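Local coordinates for protein aldehyde dehydrogenase (Burkholderia vietnamiensis, PDB 5KF0) that probably oxidises aldehydes to carboxylic acids with a nicotinamide dinucleotide as hydride acceptor, and binds NADPH, at residues V23-V31 with V39-D47; P151-F161 with G179-T190. All coordinates share one frame; numbering follows the deposited sequence.

Read from the N terminus, the chain first closes interaction 1, a short antiparallel hairpin in which strand 29-32 turns back through six residues onto strand 39-43. That loop is complete before interaction 2 opens, so the two contacts follow in series and neither nests nor crosses. Interaction 2 closes a longer excursion: the chain leaves strand 155-158, runs through helix 164-178 and returns as strand 182-185 alongside its starting point. The centres lie about 18 Å apart, yet the contacts touch, with Val31 CG1 3.7 Å from Arg189 O. The peripheral hairpin therefore packs against the loop that follows strand 182-185 and holds the NADPH phosphates.

Interaction 1: V23-V31 with V39-D47; sequences VYANTDLEV and VATRVALAD
With chi1 at 59°, Asn26 sets its amide between its own backbone N and carbonyl carbon, where it meets the backbone of Leu45 with both ends. OD1 accepts from Leu45 N at 2.9 Å in a nearly straight bond, and ND2 donates to Leu45 O at 3.0 Å, that oxygen lying in the amide plane. A second donor, Asp28 N, reaches OD1 from the opposite face, closing an Asx turn. Three bonds thus fix the rotation of this amide just before the strand begins.

Farther along, Glu30 and Arg42 form a non-hydrogen-bonded antiparallel pair. Both place CG beside the backbone N (chi1 -62° and -64°) and run on extended, which lays the two chains side by side on one face of the hairpin. Their salt bridge is loose: Glu30 OE2 stands 3.3 Å from Arg42 NE, the bonds from Arg42 NE and NH2 to OE2 are both weak, and a water joins OE2 to NH2. Val39 CG1 covers one face of the guanidinium. On the other face of the hairpin Leu29 lies along Val43, CD2 to CG2 3.5 Å, and Val31 packs on Val43. Ala40 and Thr41 both face Val31, a classic beta bulge in which Ala40 N gives Val31 O the stronger bond.

Strand 13-18 pairs in parallel with the edge of strand 39-43 turned away from strand 29-32, while helices 88-99 and 192-202 receive Val31, Thr41 and Val43.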
loop_
_atom_site.group_PDB
_atom_site.type_symbol
_atom_site.label_atom_id
_atom_site.label_comp_id
_atom_site.label_asym_id
_atom_site.label_seq_id
_atom_site.Cartn_x
_atom_site.Cartn_y
_atom_site.Cartn_z
ATOM N N VAL A 23 -14.743 -0.092 -40.778
ATOM C CA VAL A 23 -15.925 0.218 -41.581
ATOM C C VAL A 23 -15.608 1.438 -42.436
ATOM O O VAL A 23 -15.414 2.542 -41.905
ATOM C CB VAL A 23 -17.173 0.474 -40.721
ATOM C CG1 VAL A 23 -18.373 0.753 -41.615
ATOM C CG2 VAL A 23 -17.448 -0.703 -39.795
ATOM N N TYR A 24 -15.569 1.249 -43.753
ATOM C CA TYR A 24 -15.332 2.353 -44.687
ATOM C C TYR A 24 -16.666 3.006 -45.069
ATOM O O TYR A 24 -17.108 2.986 -46.219
ATOM C CB TYR A 24 -14.574 1.848 -45.914
ATOM C CG TYR A 24 -13.117 1.518 -45.640
ATOM C CD1 TYR A 24 -12.134 2.493 -45.761
ATOM C CD2 TYR A 24 -12.728 0.238 -45.258
ATOM C CE1 TYR A 24 -10.806 2.206 -45.511
ATOM C CE2 TYR A 24 -11.396 -0.057 -45.002
ATOM C CZ TYR A 24 -10.443 0.934 -45.135
ATOM O OH TYR A 24 -9.114 0.667 -44.891
ATOM N N ALA A 25 -17.309 3.599 -44.054
ATOM C CA ALA A 25 -18.703 4.015 -44.189
ATOM C C ALA A 25 -18.855 5.168 -45.169
ATOM O O ALA A 25 -19.852 5.241 -45.902
ATOM C CB ALA A 25 -19.265 4.406 -42.820
ATOM N N ASN A 26 -17.894 6.081 -45.183
ATOM C CA ASN A 26 -17.919 7.255 -46.047
ATOM C C ASN A 26 -16.526 7.865 -46.008
ATOM O O ASN A 26 -15.637 7.382 -45.298
ATOM C CB ASN A 26 -18.984 8.255 -45.588
ATOM C CG ASN A 26 -18.750 8.723 -44.169
ATOM O OD1 ASN A 26 -17.785 9.433 -43.896
ATOM N ND2 ASN A 26 -19.623 8.310 -43.250
ATOM N N THR A 27 -16.338 8.943 -46.764
ATOM C CA THR A 27 -15.115 9.736 -46.699
ATOM C C THR A 27 -15.432 11.188 -46.357
ATOM O O THR A 27 -14.827 12.119 -46.894
ATOM C CB THR A 27 -14.331 9.651 -48.008
ATOM O OG1 THR A 27 -15.179 10.013 -49.096
ATOM C CG2 THR A 27 -13.814 8.231 -48.233
ATOM N N ASP A 28 -16.374 11.400 -45.433
ATOM C CA ASP A 28 -16.921 12.737 -45.245
ATOM C C ASP A 28 -16.059 13.644 -44.370
ATOM O O ASP A 28 -16.225 14.867 -44.440
ATOM C CB ASP A 28 -18.336 12.644 -44.669
ATOM C CG ASP A 28 -19.329 12.057 -45.656
ATOM O OD1 ASP A 28 -19.108 12.175 -46.881
ATOM O OD2 ASP A 28 -20.334 11.471 -45.214
ATOM N N LEU A 29 -15.136 13.105 -43.567
ATOM C CA LEU A 29 -14.312 13.936 -42.690
ATOM C C LEU A 29 -12.969 14.218 -43.364
ATOM O O LEU A 29 -12.119 13.330 -43.483
ATOM C CB LEU A 29 -14.116 13.278 -41.324
ATOM C CG LEU A 29 -13.211 14.062 -40.358
ATOM C CD1 LEU A 29 -13.686 15.502 -40.174
ATOM C CD2 LEU A 29 -13.121 13.365 -38.992
ATOM N N GLU A 30 -12.781 15.459 -43.809
ATOM C CA GLU A 30 -11.514 15.862 -44.405
ATOM C C GLU A 30 -10.543 16.269 -43.305
ATOM O O GLU A 30 -10.896 17.048 -42.414
ATOM C CB GLU A 30 -11.727 17.021 -45.380
ATOM C CG GLU A 30 -12.627 16.664 -46.554
ATOM C CD GLU A 30 -12.695 17.762 -47.600
ATOM O OE1 GLU A 30 -12.670 18.953 -47.231
ATOM O OE2 GLU A 30 -12.765 17.424 -48.799
ATOM N N VAL A 31 -9.322 15.749 -43.368
ATOM C CA VAL A 31 -8.271 16.075 -42.407
ATOM C C VAL A 31 -7.204 16.862 -43.155
ATOM O O VAL A 31 -6.605 16.347 -44.106
ATOM C CB VAL A 31 -7.678 14.810 -41.770
ATOM C CG1 VAL A 31 -6.577 15.176 -40.764
ATOM C CG2 VAL A 31 -8.781 13.965 -41.123
ATOM N N VAL A 39 -5.954 19.172 -48.040
ATOM C CA VAL A 39 -6.552 17.953 -47.507
ATOM C C VAL A 39 -5.522 16.839 -47.610
ATOM O O VAL A 39 -5.049 16.512 -48.705
ATOM C CB VAL A 39 -7.844 17.603 -48.259
ATOM C CG1 VAL A 39 -8.396 16.261 -47.786
ATOM C CG2 VAL A 39 -8.871 18.703 -48.053
ATOM N N ALA A 40 -5.142 16.271 -46.467
ATOM C CA ALA A 40 -4.142 15.208 -46.427
ATOM C C ALA A 40 -4.757 13.818 -46.534
ATOM O O ALA A 40 -4.143 12.918 -47.116
ATOM C CB ALA A 40 -3.319 15.307 -45.136
ATOM N N THR A 41 -5.945 13.620 -45.973
ATOM C CA THR A 41 -6.624 12.332 -46.033
ATOM C C THR A 41 -8.089 12.575 -45.719
ATOM O O THR A 41 -8.469 13.650 -45.248
ATOM C CB THR A 41 -6.000 11.313 -45.061
ATOM O OG1 THR A 41 -6.599 10.023 -45.250
ATOM C CG2 THR A 41 -6.208 11.749 -43.606
ATOM N N ARG A 42 -8.909 11.564 -45.985
ATOM C CA ARG A 42 -10.334 11.617 -45.684
ATOM C C ARG A 42 -10.683 10.394 -44.856
ATOM O O ARG A 42 -10.237 9.288 -45.168
ATOM C CB ARG A 42 -11.172 11.679 -46.966
ATOM C CG ARG A 42 -10.925 12.954 -47.758
ATOM C CD ARG A 42 -11.808 13.070 -48.989
ATOM N NE ARG A 42 -11.657 14.386 -49.611
ATOM C CZ ARG A 42 -10.657 14.709 -50.426
ATOM N NH1 ARG A 42 -9.724 13.811 -50.718
ATOM N NH2 ARG A 42 -10.581 15.928 -50.946
ATOM N N VAL A 43 -11.449 10.586 -43.788
ATOM C CA VAL A 43 -11.757 9.470 -42.905
ATOM C C VAL A 43 -13.268 9.347 -42.766
ATOM O O VAL A 43 -14.028 10.294 -43.004
ATOM C CB VAL A 43 -11.079 9.601 -41.517
ATOM C CG1 VAL A 43 -9.641 10.118 -41.658
ATOM C CG2 VAL A 43 -11.887 10.470 -40.595
ATOM N N ALA A 44 -13.703 8.144 -42.394
ATOM C CA ALA A 44 -15.123 7.882 -42.212
ATOM C C ALA A 44 -15.655 8.614 -40.981
ATOM O O ALA A 44 -15.077 8.532 -39.891
ATOM C CB ALA A 44 -15.369 6.374 -42.090
ATOM N N LEU A 45 -16.771 9.318 -41.160
ATOM C CA LEU A 45 -17.425 10.071 -40.098
ATOM C C LEU A 45 -18.579 9.240 -39.547
ATOM O O LEU A 45 -19.464 8.831 -40.305
ATOM C CB LEU A 45 -17.936 11.402 -40.644
ATOM C CG LEU A 45 -18.555 12.369 -39.643
ATOM C CD1 LEU A 45 -17.477 12.916 -38.689
ATOM C CD2 LEU A 45 -19.279 13.485 -40.385
ATOM N N ALA A 46 -18.569 8.988 -38.241
ATOM C CA ALA A 46 -19.620 8.188 -37.620
ATOM C C ALA A 46 -20.849 9.042 -37.329
ATOM O O ALA A 46 -20.735 10.114 -36.730
ATOM C CB ALA A 46 -19.104 7.562 -36.325
ATOM N N ASP A 47 -22.032 8.566 -37.738
ATOM C CA ASP A 47 -23.257 9.266 -37.369
ATOM C C ASP A 47 -23.820 8.679 -36.073
ATOM O O ASP A 47 -23.236 7.777 -35.465
ATOM C CB ASP A 47 -24.281 9.247 -38.508
ATOM C CG ASP A 47 -24.743 7.846 -38.899
ATOM O OD1 ASP A 47 -24.507 6.865 -38.169
ATOM O OD2 ASP A 47 -25.372 7.734 -39.973
HETATM O O HOH W 1 -11.530 18.645 -50.999
#

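Interaction 2: P151-F161 with G179-T190. With NDP (NADPH dihydro-nicotinamide-adenine-dinucleotide phosphate), chain E.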
loop_
_atom_site.group_PDB
_atom_site.type_symbol
_atom_site.label_atom_id
_atom_site.label_comp_id
_atom_site.label_asym_id
_atom_site.label_seq_id
_atom_site.Cartn_x
_atom_site.Cartn_y
_atom_site.Cartn_z
ATOM N N PRO A 151 -14.161 -4.055 -13.529
ATOM C CA PRO A 151 -14.296 -3.016 -14.558
ATOM C C PRO A 151 -15.627 -2.293 -14.404
ATOM O O PRO A 151 -16.657 -2.908 -14.116
ATOM C CB PRO A 151 -14.235 -3.795 -15.880
ATOM C CG PRO A 151 -13.721 -5.132 -15.563
ATOM C CD PRO A 151 -13.884 -5.391 -14.092
ATOM N N ILE A 152 -15.603 -0.969 -14.585
ATOM C CA ILE A 152 -16.806 -0.174 -14.334
ATOM C C ILE A 152 -17.881 -0.425 -15.388
ATOM O O ILE A 152 -19.076 -0.252 -15.115
ATOM C CB ILE A 152 -16.449 1.321 -14.231
ATOM C CG1 ILE A 152 -17.600 2.114 -13.605
ATOM C CG2 ILE A 152 -16.041 1.881 -15.602
ATOM C CD1 ILE A 152 -17.193 3.539 -13.206
ATOM N N GLY A 153 -17.496 -0.839 -16.587
ATOM C CA GLY A 153 -18.441 -1.038 -17.658
ATOM C C GLY A 153 -18.016 -0.253 -18.876
ATOM O O GLY A 153 -16.862 0.178 -18.979
ATOM N N PRO A 154 -18.933 -0.032 -19.817
ATOM C CA PRO A 154 -18.574 0.737 -21.017
ATOM C C PRO A 154 -18.145 2.149 -20.656
ATOM O O PRO A 154 -18.804 2.836 -19.871
ATOM C CB PRO A 154 -19.867 0.735 -21.839
ATOM C CG PRO A 154 -20.636 -0.479 -21.332
ATOM C CD PRO A 154 -20.327 -0.503 -19.861
ATOM N N CYS A 155 -17.030 2.580 -21.240
ATOM C CA CYS A 155 -16.467 3.899 -20.989
ATOM C C CYS A 155 -16.549 4.738 -22.253
ATOM O O CYS A 155 -16.288 4.242 -23.350
ATOM C CB CYS A 155 -15.001 3.816 -20.553
ATOM S SG CYS A 155 -14.744 2.998 -18.957
ATOM N N SER A 156 -16.884 6.015 -22.071
ATOM C CA SER A 156 -16.916 7.006 -23.139
ATOM C C SER A 156 -15.671 7.881 -23.013
ATOM O O SER A 156 -15.445 8.497 -21.966
ATOM C CB SER A 156 -18.179 7.864 -23.047
ATOM O OG SER A 156 -18.148 8.896 -24.026
ATOM N N PHE A 157 -14.875 7.943 -24.079
ATOM C CA PHE A 157 -13.593 8.643 -24.088
ATOM C C PHE A 157 -13.616 9.728 -25.156
ATOM O O PHE A 157 -13.944 9.450 -26.313
ATOM C CB PHE A 157 -12.435 7.679 -24.388
ATOM C CG PHE A 157 -12.169 6.674 -23.296
ATOM C CD1 PHE A 157 -12.505 6.946 -21.969
ATOM C CD2 PHE A 157 -11.553 5.462 -23.599
ATOM C CE1 PHE A 157 -12.237 6.014 -20.968
ATOM C CE2 PHE A 157 -11.268 4.535 -22.604
ATOM C CZ PHE A 157 -11.616 4.809 -21.287
ATOM N N ILE A 158 -13.241 10.950 -24.777
ATOM C CA ILE A 158 -13.159 12.079 -25.702
ATOM C C ILE A 158 -11.790 12.728 -25.533
ATOM O O ILE A 158 -11.395 13.041 -24.403
ATOM C CB ILE A 158 -14.276 13.106 -25.428
ATOM C CG1 ILE A 158 -15.660 12.503 -25.690
ATOM C CG2 ILE A 158 -14.061 14.364 -26.285
ATOM C CD1 ILE A 158 -16.819 13.418 -25.243
ATOM N N SER A 159 -11.074 12.949 -26.643
ATOM C CA SER A 159 -9.701 13.436 -26.594
ATOM C C SER A 159 -9.509 14.663 -27.478
ATOM O O SER A 159 -10.311 14.924 -28.380
ATOM C CB SER A 159 -8.723 12.320 -27.011
ATOM O OG SER A 159 -9.025 11.780 -28.293
ATOM N N PRO A 160 -8.435 15.453 -27.239
ATOM C CA PRO A 160 -8.283 16.733 -27.946
ATOM C C PRO A 160 -7.301 16.670 -29.099
ATOM O O PRO A 160 -6.746 15.608 -29.412
ATOM C CB PRO A 160 -7.770 17.660 -26.847
ATOM C CG PRO A 160 -6.834 16.735 -26.093
ATOM C CD PRO A 160 -7.503 15.363 -26.098
ATOM N N PHE A 161 -7.064 17.817 -29.742
ATOM C CA PHE A 161 -6.278 17.799 -30.970
ATOM C C PHE A 161 -4.777 17.777 -30.723
ATOM O O PHE A 161 -4.033 17.397 -31.629
ATOM C CB PHE A 161 -6.604 19.015 -31.857
ATOM C CG PHE A 161 -5.846 20.282 -31.471
ATOM C CD1 PHE A 161 -4.575 20.537 -31.972
ATOM C CD2 PHE A 161 -6.421 21.205 -30.608
ATOM C CE1 PHE A 161 -3.879 21.697 -31.604
ATOM C CE2 PHE A 161 -5.746 22.355 -30.248
ATOM C CZ PHE A 161 -4.475 22.606 -30.752
ATOM N N GLY A 179 -10.005 -3.859 -18.063
ATOM C CA GLY A 179 -11.026 -4.741 -18.589
ATOM C C GLY A 179 -12.322 -4.072 -18.986
ATOM O O GLY A 179 -13.374 -4.721 -18.955
ATOM N N CYS A 180 -12.283 -2.779 -19.396
ATOM C CA CYS A 180 -13.474 -2.022 -19.789
ATOM C C CYS A 180 -13.588 -1.943 -21.297
ATOM O O CYS A 180 -12.627 -1.514 -21.956
ATOM C CB CYS A 180 -13.417 -0.596 -19.255
ATOM S SG CYS A 180 -13.545 -0.421 -17.493
ATOM N N PRO A 181 -14.740 -2.284 -21.875
ATOM C CA PRO A 181 -15.020 -1.857 -23.249
ATOM C C PRO A 181 -15.097 -0.337 -23.300
ATOM O O PRO A 181 -15.492 0.316 -22.328
ATOM C CB PRO A 181 -16.389 -2.488 -23.551
ATOM C CG PRO A 181 -16.650 -3.469 -22.417
ATOM C CD PRO A 181 -15.918 -2.892 -21.241
ATOM N N PHE A 182 -14.724 0.234 -24.445
ATOM C CA PHE A 182 -14.743 1.689 -24.547
ATOM C C PHE A 182 -15.088 2.115 -25.967
ATOM O O PHE A 182 -14.860 1.384 -26.937
ATOM C CB PHE A 182 -13.397 2.310 -24.133
ATOM C CG PHE A 182 -12.267 1.984 -25.068
ATOM C CD1 PHE A 182 -12.023 2.781 -26.188
ATOM C CD2 PHE A 182 -11.453 0.875 -24.837
ATOM C CE1 PHE A 182 -10.985 2.482 -27.065
ATOM C CE2 PHE A 182 -10.404 0.563 -25.708
ATOM C CZ PHE A 182 -10.175 1.363 -26.828
ATOM N N VAL A 183 -15.589 3.343 -26.076
ATOM C CA VAL A 183 -15.820 4.008 -27.350
ATOM C C VAL A 183 -15.067 5.329 -27.283
ATOM O O VAL A 183 -15.348 6.154 -26.407
ATOM C CB VAL A 183 -17.316 4.251 -27.620
ATOM C CG1 VAL A 183 -17.507 4.865 -29.019
ATOM C CG2 VAL A 183 -18.127 2.932 -27.505
ATOM N N LEU A 184 -14.108 5.521 -28.191
ATOM C CA LEU A 184 -13.257 6.707 -28.215
ATOM C C LEU A 184 -13.668 7.611 -29.370
ATOM O O LEU A 184 -13.777 7.153 -30.512
ATOM C CB LEU A 184 -11.780 6.319 -28.369
ATOM C CG LEU A 184 -10.794 7.468 -28.668
ATOM C CD1 LEU A 184 -10.694 8.439 -27.489
ATOM C CD2 LEU A 184 -9.403 6.927 -29.040
ATOM N N LYS A 185 -13.902 8.883 -29.065
ATOM C CA LYS A 185 -14.119 9.909 -30.082
ATOM C C LYS A 185 -12.901 10.817 -30.108
ATOM O O LYS A 185 -12.726 11.646 -29.199
ATOM C CB LYS A 185 -15.378 10.730 -29.792
ATOM C CG LYS A 185 -15.796 11.594 -30.991
ATOM C CD LYS A 185 -16.618 12.821 -30.574
ATOM C CE LYS A 185 -15.694 13.967 -30.142
ATOM N NZ LYS A 185 -14.864 14.434 -31.312
ATOM N N PRO A 186 -12.030 10.701 -31.099
ATOM C CA PRO A 186 -10.888 11.607 -31.189
ATOM C C PRO A 186 -11.341 12.973 -31.686
ATOM O O PRO A 186 -12.473 13.155 -32.139
ATOM C CB PRO A 186 -9.980 10.917 -32.216
ATOM C CG PRO A 186 -10.983 10.277 -33.170
ATOM C CD PRO A 186 -12.131 9.812 -32.274
ATOM N N ALA A 187 -10.422 13.933 -31.615
ATOM C CA ALA A 187 -10.684 15.242 -32.200
ATOM C C ALA A 187 -10.794 15.136 -33.719
ATOM O O ALA A 187 -9.989 14.462 -34.370
ATOM C CB ALA A 187 -9.570 16.225 -31.832
ATOM N N SER A 188 -11.803 15.810 -34.284
ATOM C CA SER A 188 -12.046 15.707 -35.723
ATOM C C SER A 188 -10.902 16.306 -36.524
ATOM O O SER A 188 -10.671 15.902 -37.674
ATOM C CB SER A 188 -13.363 16.399 -36.086
ATOM O OG SER A 188 -14.461 15.806 -35.410
ATOM N N ARG A 189 -10.193 17.283 -35.953
ATOM C CA ARG A 189 -9.041 17.853 -36.642
ATOM C C ARG A 189 -7.866 16.886 -36.687
ATOM O O ARG A 189 -6.990 17.043 -37.550
ATOM C CB ARG A 189 -8.612 19.169 -35.973
ATOM C CG ARG A 189 -9.501 20.378 -36.352
ATOM C CD ARG A 189 -9.228 21.587 -35.452
ATOM N NE ARG A 189 -9.624 21.339 -34.066
ATOM C CZ ARG A 189 -9.426 22.177 -33.048
ATOM N NH1 ARG A 189 -8.835 23.350 -33.234
ATOM N NH2 ARG A 189 -9.814 21.834 -31.836
ATOM N N THR A 190 -7.815 15.908 -35.768
ATOM C CA THR A 190 -6.676 14.992 -35.641
ATOM C C THR A 190 -7.144 13.572 -35.332
ATOM O O THR A 190 -6.798 13.009 -34.286
ATOM C CB THR A 190 -5.711 15.466 -34.547
ATOM O OG1 THR A 190 -6.392 15.491 -33.278
ATOM C CG2 THR A 190 -5.140 16.860 -34.844
HETATM P PA NDP E . -11.934 21.097 -27.295
HETATM O O1A NDP E . -12.612 21.257 -25.976
HETATM O O2A NDP E . -12.326 22.185 -28.295
HETATM O O5B NDP E . -12.215 19.676 -27.949
HETATM C C5B NDP E . -11.763 18.507 -27.220
HETATM C C4B NDP E . -12.586 17.322 -27.648
HETATM O O4B NDP E . -13.945 17.484 -27.181
HETATM C C3B NDP E . -12.686 17.116 -29.165
HETATM O O3B NDP E . -12.750 15.726 -29.472
HETATM C C2B NDP E . -14.027 17.780 -29.479
HETATM O O2B NDP E . -14.668 17.303 -30.680
HETATM C C1B NDP E . -14.820 17.306 -28.275
HETATM N N9A NDP E . -16.043 18.057 -28.023
HETATM C C8A NDP E . -16.219 19.415 -27.970
HETATM N N7A NDP E . -17.441 19.780 -27.659
HETATM C C5A NDP E . -18.114 18.579 -27.502
HETATM C C6A NDP E . -19.446 18.271 -27.158
HETATM N N6A NDP E . -20.392 19.191 -26.934
HETATM N N1A NDP E . -19.783 16.964 -27.067
HETATM C C2A NDP E . -18.854 16.038 -27.312
HETATM N N3A NDP E . -17.572 16.206 -27.649
HETATM C C4A NDP E . -17.266 17.508 -27.727
HETATM O O3 NDP E . -10.361 21.113 -27.070
HETATM P PN NDP E . -9.123 21.095 -28.070
HETATM O O1N NDP E . -9.206 19.901 -28.949
HETATM O O2N NDP E . -9.094 22.433 -28.764
HETATM O O5D NDP E . -7.856 20.939 -27.130
HETATM C C5D NDP E . -7.260 22.003 -26.369
HETATM C C4D NDP E . -7.796 21.956 -24.960
HETATM O O4D NDP E . -7.503 20.665 -24.362
HETATM C C3D NDP E . -7.158 23.011 -24.053
HETATM O O3D NDP E . -8.101 23.645 -23.197
HETATM C C2D NDP E . -6.128 22.190 -23.279
HETATM O O2D NDP E . -5.695 22.729 -22.035
HETATM C C1D NDP E . -6.875 20.874 -23.111
HETATM N N1N NDP E . -5.902 19.827 -22.824
HETATM C C2N NDP E . -5.912 19.146 -21.629
HETATM C C3N NDP E . -4.933 18.291 -21.272
HETATM C C7N NDP E . -4.991 17.492 -20.019
HETATM O O7N NDP E . -4.479 16.363 -20.026
HETATM N N7N NDP E . -5.521 18.037 -18.926
HETATM C C4N NDP E . -3.725 18.147 -22.127
HETATM C C5N NDP E . -3.978 18.654 -23.506
HETATM C C6N NDP E . -4.971 19.486 -23.761
HETATM P P2B NDP E . -14.337 17.970 -32.142
HETATM O O1X NDP E . -13.198 18.903 -31.972
HETATM O O2X NDP E . -14.111 16.771 -33.015
HETATM O O3X NDP E . -15.602 18.678 -32.582
HETATM O O HOH W 2 -7.858 13.238 -30.409
#
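Over one face of the Arg189 guanidinium lies Phe161, its CG 4.3 Å above the plane, while NADPH O2N meets both groups at their edges. Arg189 NH2 donates to that oxygen, and Phe161 N binds O1N of the same phosphate. Deeper in the sheet, the rings of Phe157 and Phe182 are near parallel (29°) but slid apart and barely overlap; the close touch is Phe157 CE2 on Phe182 CB at 3.4 Å. Cys180 O lies at the edge of the Phe182 ring.

Strands 155-158 and 182-185 run parallel, joined by helix 164-178 in the beta-alpha-beta crossover of a Rossmann-type dinucleotide-binding domain. Backbone bonds alternate between them from Cys155 N on Pro181 O to Lys185 N on Phe157 O, 2.8 Å, and fade into a weak bond from Ser159 N to Lys185 O. Val183, Ser156 and Ile158 share one face with Lys185; Cys155, Phe157 and Leu184 share the other with Phe182, which also packs on Val172 of the helix.

At the C-terminal ends of the strands the cofactor takes over. Lys185, bent at chi3 (83°) and chi4, sets NZ among five acceptors that must share its three N-H groups: ribose O2B (2.9 Å) and O3B, O2X of the 2'-phosphate, Ala216 O, and Pro186 O, approached from above its carbonyl plane. Ser188 grips O2X twice, through N and through OG at 2.6 Å. Ser159 O accepts from ribose O3B at 2.8 Å.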